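Local coordinates for response regulator (Xanthomonas campestris pv. campestris, PDB 3QYY), which makes cyclic di-GMP from two GTP molecules through its GGDEF diguanylate cyclase domain, and is inhibited by that product bound at the active site, at the C2E site. Residues are numbered along the deposited sequence; one frame, centred on the assembly and turned at random. Chains: chain A/B, Response regulator.

The C2E site. Residues chain A 16, 49, 53-54, 57, 62, 65-66, 69, 88, 91-92; chain B 22, 89-91, 93, 145. With C2E (9,9'-[(2R,3R,3aS,5S,7aR,9R,10R,10aS,12S,14aR)-3,5,10,12-tetrahydroxy-5,12-dioxidooctahydro-2H,7H-difuro[3,2-d:3',2'-j][1,3,7,9,2,8]tetraoxadiphosphacyclododecine-2,9-diyl]bis(2-amino-1,9-dihydro-6H-purin-6-one)), chain C; MG (magnesium ion), chain D.
Cyclic di-GMP (C2E), the product acting here as a competitive inhibitor, lies in the active site of a GGDEF domain and bridges the two chains of the deposited assembly, a pairing that may not be the biological one, with one guanine sunk into chain A and the other resting on the GGDEF loop of chain B. A:Asp66 reads the Watson-Crick edge of the buried base: its OD1 takes N11 nearly along the C-O axis at 2.7 Å and also receives the exocyclic N21 from above the carboxylate plane. A:Asn57, with CG anti to the carbonyl carbon (chi1 -74°), reads the adjoining sugar edge. Its OD1 accepts N21 in a nearly straight bond (175° at H), while ND2 donates to N31 at 3.0 Å and to the ribose 2'-hydroxyl O2A, both lying close to the amide plane. The extended A:Arg88 supplies NH2 to the carbonyl oxygen O61 at 2.7 Å; its NE and NH2 together hold A:Gly91 O, fixing the guanidinium's rotation.

On the phosphate P11, O11 binds MG at 2.0 Å, joined in a near-octahedral shell by OD1 of A:Asp49, OD1 of A:Asp92 from the GGDEF motif, and waters. The metal probably offsets the gathered negative charge.

From chain B, B:Arg22 meets the other phosphate end-on, NH1 and NH2 converging on O2P. B:Trp89 turns its ring edge to O1P, NE1 donating in plane at 2.8 Å. The same oxygen forms a salt bridge with A:Lys54 NZ (2.9 Å), whose extended chain ends tip to tip against B:Tyr145 OH. B:Arg22 NE lies over one face of the indole and B:Tyr145 CE2 over the other, both offset toward the rim, which probably helps hold NE1 pointed at the phosphate.

A:Leu69 CD1 sits over the six-membered ring of the buried guanine, and A:Leu53 CD2 packs against C41 (3.6 Å). The second guanine instead lays its face on B:Gly90 CA, while water links its O6 to B:Trp89 O.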
# COMPACT_ATOMS: atom_id res chain seq x y z
N LEU A 16 7.48 -9.68 13.39
CA LEU A 16 7.03 -8.59 14.26
C LEU A 16 5.78 -8.91 15.09
O LEU A 16 5.80 -8.77 16.31
CB LEU A 16 6.76 -7.32 13.44
CG LEU A 16 6.15 -6.14 14.22
CD1 LEU A 16 7.13 -5.67 15.30
CD2 LEU A 16 5.83 -5.00 13.27
N ASP A 49 -7.21 -3.32 6.00
CA ASP A 49 -6.15 -2.37 5.68
C ASP A 49 -6.26 -1.19 6.65
O ASP A 49 -7.33 -0.60 6.79
CB ASP A 49 -6.29 -1.90 4.23
CG ASP A 49 -5.18 -0.94 3.83
OD1 ASP A 49 -4.00 -1.25 4.07
OD2 ASP A 49 -5.50 0.13 3.25
N LEU A 53 -2.18 4.40 10.19
CA LEU A 53 -0.90 4.01 10.78
C LEU A 53 0.22 5.00 10.46
O LEU A 53 1.10 5.23 11.28
CB LEU A 53 -0.51 2.60 10.33
CG LEU A 53 0.68 1.99 11.09
CD1 LEU A 53 0.39 1.99 12.59
CD2 LEU A 53 0.91 0.56 10.60
N LYS A 54 0.19 5.58 9.26
CA LYS A 54 1.23 6.53 8.89
C LYS A 54 1.18 7.74 9.83
O LYS A 54 2.21 8.19 10.33
CB LYS A 54 1.07 6.95 7.43
CG LYS A 54 2.29 7.61 6.85
CD LYS A 54 2.19 7.60 5.33
CE LYS A 54 3.51 7.99 4.70
NZ LYS A 54 3.45 7.78 3.24
N ASN A 57 2.62 6.88 13.12
CA ASN A 57 4.08 6.83 13.03
C ASN A 57 4.70 8.22 13.06
O ASN A 57 5.71 8.44 13.71
CB ASN A 57 4.53 6.12 11.74
CG ASN A 57 4.32 4.63 11.80
OD1 ASN A 57 4.44 4.01 12.86
ND2 ASN A 57 4.04 4.03 10.64
N HIS A 62 7.76 5.33 14.75
CA HIS A 62 7.46 4.01 14.20
C HIS A 62 7.43 2.87 15.22
O HIS A 62 6.83 1.83 14.97
CB HIS A 62 8.45 3.65 13.07
CG HIS A 62 8.20 4.40 11.80
ND1 HIS A 62 8.47 5.75 11.67
CD2 HIS A 62 7.68 4.00 10.62
CE1 HIS A 62 8.13 6.14 10.45
NE2 HIS A 62 7.65 5.10 9.80
N GLY A 65 4.08 2.70 16.25
CA GLY A 65 3.33 2.07 15.19
C GLY A 65 3.49 0.56 15.21
O GLY A 65 2.55 -0.18 14.94
N ASP A 66 4.70 0.09 15.53
CA ASP A 66 4.96 -1.35 15.60
C ASP A 66 4.09 -1.94 16.70
O ASP A 66 3.51 -3.02 16.54
CB ASP A 66 6.43 -1.64 15.94
CG ASP A 66 7.36 -1.44 14.76
OD1 ASP A 66 6.90 -1.08 13.65
OD2 ASP A 66 8.58 -1.64 14.96
N LEU A 69 0.52 -2.51 15.66
CA LEU A 69 0.35 -3.72 14.85
C LEU A 69 0.38 -4.96 15.73
O LEU A 69 -0.39 -5.90 15.52
CB LEU A 69 1.43 -3.80 13.78
CG LEU A 69 1.32 -2.76 12.66
CD1 LEU A 69 2.51 -2.90 11.70
CD2 LEU A 69 0.02 -2.95 11.91
N ARG A 88 -0.53 -11.53 8.14
CA ARG A 88 -0.14 -10.22 7.67
C ARG A 88 0.18 -10.37 6.19
O ARG A 88 1.14 -11.05 5.81
CB ARG A 88 1.09 -9.72 8.43
CG ARG A 88 1.50 -8.29 8.12
CD ARG A 88 2.68 -7.85 8.97
NE ARG A 88 3.05 -6.46 8.70
CZ ARG A 88 4.11 -5.86 9.23
NH1 ARG A 88 4.92 -6.52 10.05
NH2 ARG A 88 4.37 -4.59 8.92
N GLY A 91 3.02 -5.06 4.95
CA GLY A 91 2.78 -3.68 5.35
C GLY A 91 1.75 -3.59 6.46
O GLY A 91 1.89 -4.25 7.49
N ASP A 92 0.71 -2.78 6.27
CA ASP A 92 -0.34 -2.63 7.29
C ASP A 92 -1.64 -3.31 6.85
O ASP A 92 -2.73 -2.91 7.26
CB ASP A 92 -0.60 -1.15 7.58
CG ASP A 92 -1.17 -0.40 6.38
OD1 ASP A 92 -1.22 -0.95 5.26
OD2 ASP A 92 -1.58 0.77 6.57
N ARG B 22 14.15 2.70 -1.56
CA ARG B 22 13.70 3.64 -0.54
C ARG B 22 14.85 4.44 0.08
O ARG B 22 14.71 5.64 0.32
CB ARG B 22 12.92 2.91 0.56
CG ARG B 22 12.32 3.88 1.58
CD ARG B 22 11.05 3.31 2.20
NE ARG B 22 10.49 4.18 3.23
CZ ARG B 22 9.32 3.96 3.82
NH1 ARG B 22 8.59 2.90 3.47
NH2 ARG B 22 8.87 4.78 4.75
N TRP B 89 9.49 3.85 -3.74
CA TRP B 89 9.29 3.90 -2.30
C TRP B 89 9.12 2.46 -1.81
O TRP B 89 9.61 2.08 -0.75
CB TRP B 89 8.03 4.72 -1.98
CG TRP B 89 7.94 5.19 -0.56
CD1 TRP B 89 6.94 4.90 0.33
CD2 TRP B 89 8.82 6.10 0.10
NE1 TRP B 89 7.15 5.58 1.51
CE2 TRP B 89 8.30 6.32 1.40
CE3 TRP B 89 10.01 6.75 -0.27
CZ2 TRP B 89 8.91 7.17 2.32
CZ3 TRP B 89 10.62 7.60 0.66
CH2 TRP B 89 10.07 7.80 1.94
N GLY B 90 8.43 1.67 -2.63
CA GLY B 90 8.18 0.28 -2.32
C GLY B 90 6.88 -0.14 -2.99
O GLY B 90 6.02 0.70 -3.23
N GLY B 91 6.73 -1.43 -3.29
CA GLY B 91 5.51 -1.89 -3.94
C GLY B 91 5.27 -1.19 -5.26
O GLY B 91 6.16 -1.19 -6.12
N GLU B 93 4.55 2.08 -5.46
CA GLU B 93 4.62 3.50 -5.12
C GLU B 93 5.99 4.06 -5.51
O GLU B 93 7.02 3.47 -5.20
CB GLU B 93 4.36 3.68 -3.62
CG GLU B 93 4.08 5.12 -3.21
CD GLU B 93 3.26 5.19 -1.93
OE1 GLU B 93 2.21 4.51 -1.86
OE2 GLU B 93 3.65 5.93 -1.00
N TYR B 145 7.95 16.11 1.62
CA TYR B 145 7.40 14.78 1.38
C TYR B 145 5.96 14.69 1.89
O TYR B 145 5.07 14.19 1.20
CB TYR B 145 8.26 13.71 2.06
CG TYR B 145 7.62 12.34 2.07
CD1 TYR B 145 6.85 11.91 3.15
CD2 TYR B 145 7.72 11.49 0.97
CE1 TYR B 145 6.19 10.68 3.14
CE2 TYR B 145 7.07 10.26 0.94
CZ TYR B 145 6.30 9.86 2.02
OH TYR B 145 5.63 8.67 1.98
P1 C2E C . 5.02 4.10 4.05
O2P C2E C . 6.18 3.46 4.76
O1P C2E C . 5.26 5.48 3.53
O5' C2E C . 4.56 3.24 2.81
C5' C2E C . 3.46 3.69 1.99
C4' C2E C . 3.25 2.63 0.91
O4' C2E C . 4.39 2.33 0.12
C3' C2E C . 2.82 1.29 1.51
O3' C2E C . 1.42 1.28 1.77
C2' C2E C . 3.28 0.33 0.46
O2' C2E C . 2.22 0.16 -0.49
C1' C2E C . 4.51 0.95 -0.20
N9 C2E C . 5.75 0.40 0.41
C8 C2E C . 6.64 1.07 1.17
N7 C2E C . 7.67 0.28 1.55
C5 C2E C . 7.46 -0.92 1.01
C6 C2E C . 8.17 -2.22 1.00
O6 C2E C . 9.26 -2.35 1.62
N1 C2E C . 7.63 -3.25 0.31
C2 C2E C . 6.45 -3.14 -0.37
N2 C2E C . 5.97 -4.20 -1.03
N3 C2E C . 5.74 -1.96 -0.40
C4 C2E C . 6.19 -0.84 0.26
P11 C2E C . 1.01 0.40 3.06
O21 C2E C . 1.52 -0.99 2.92
O11 C2E C . -0.48 0.48 3.11
O5A C2E C . 1.61 1.06 4.36
C5A C2E C . 1.22 2.39 4.69
C4A C2E C . 1.92 2.84 5.93
O4A C2E C . 1.75 1.95 7.06
C3A C2E C . 3.43 3.01 5.77
O3A C2E C . 3.78 4.23 5.09
C2A C2E C . 3.87 2.95 7.20
O2A C2E C . 3.82 4.28 7.75
C1A C2E C . 2.92 2.01 7.90
N91 C2E C . 3.56 0.69 8.10
C81 C2E C . 3.57 -0.38 7.27
N71 C2E C . 4.27 -1.41 7.82
C51 C2E C . 4.71 -1.00 9.02
C61 C2E C . 5.51 -1.57 10.14
O61 C2E C . 5.96 -2.73 10.10
N11 C2E C . 5.74 -0.79 11.23
C21 C2E C . 5.27 0.49 11.33
N21 C2E C . 5.54 1.21 12.45
N31 C2E C . 4.53 1.07 10.34
C41 C2E C . 4.23 0.38 9.19
MG MG D . -2.23 -0.41 3.60
O HOH W 1 -2.83 1.42 4.39
O HOH W 2 -3.12 0.45 1.75
O HOH W 3 -1.88 -2.08 2.43
O HOH W 4 1.58 1.99 -2.60
O HOH W 5 5.81 6.02 7.66
O HOH W 6 10.88 -0.02 0.33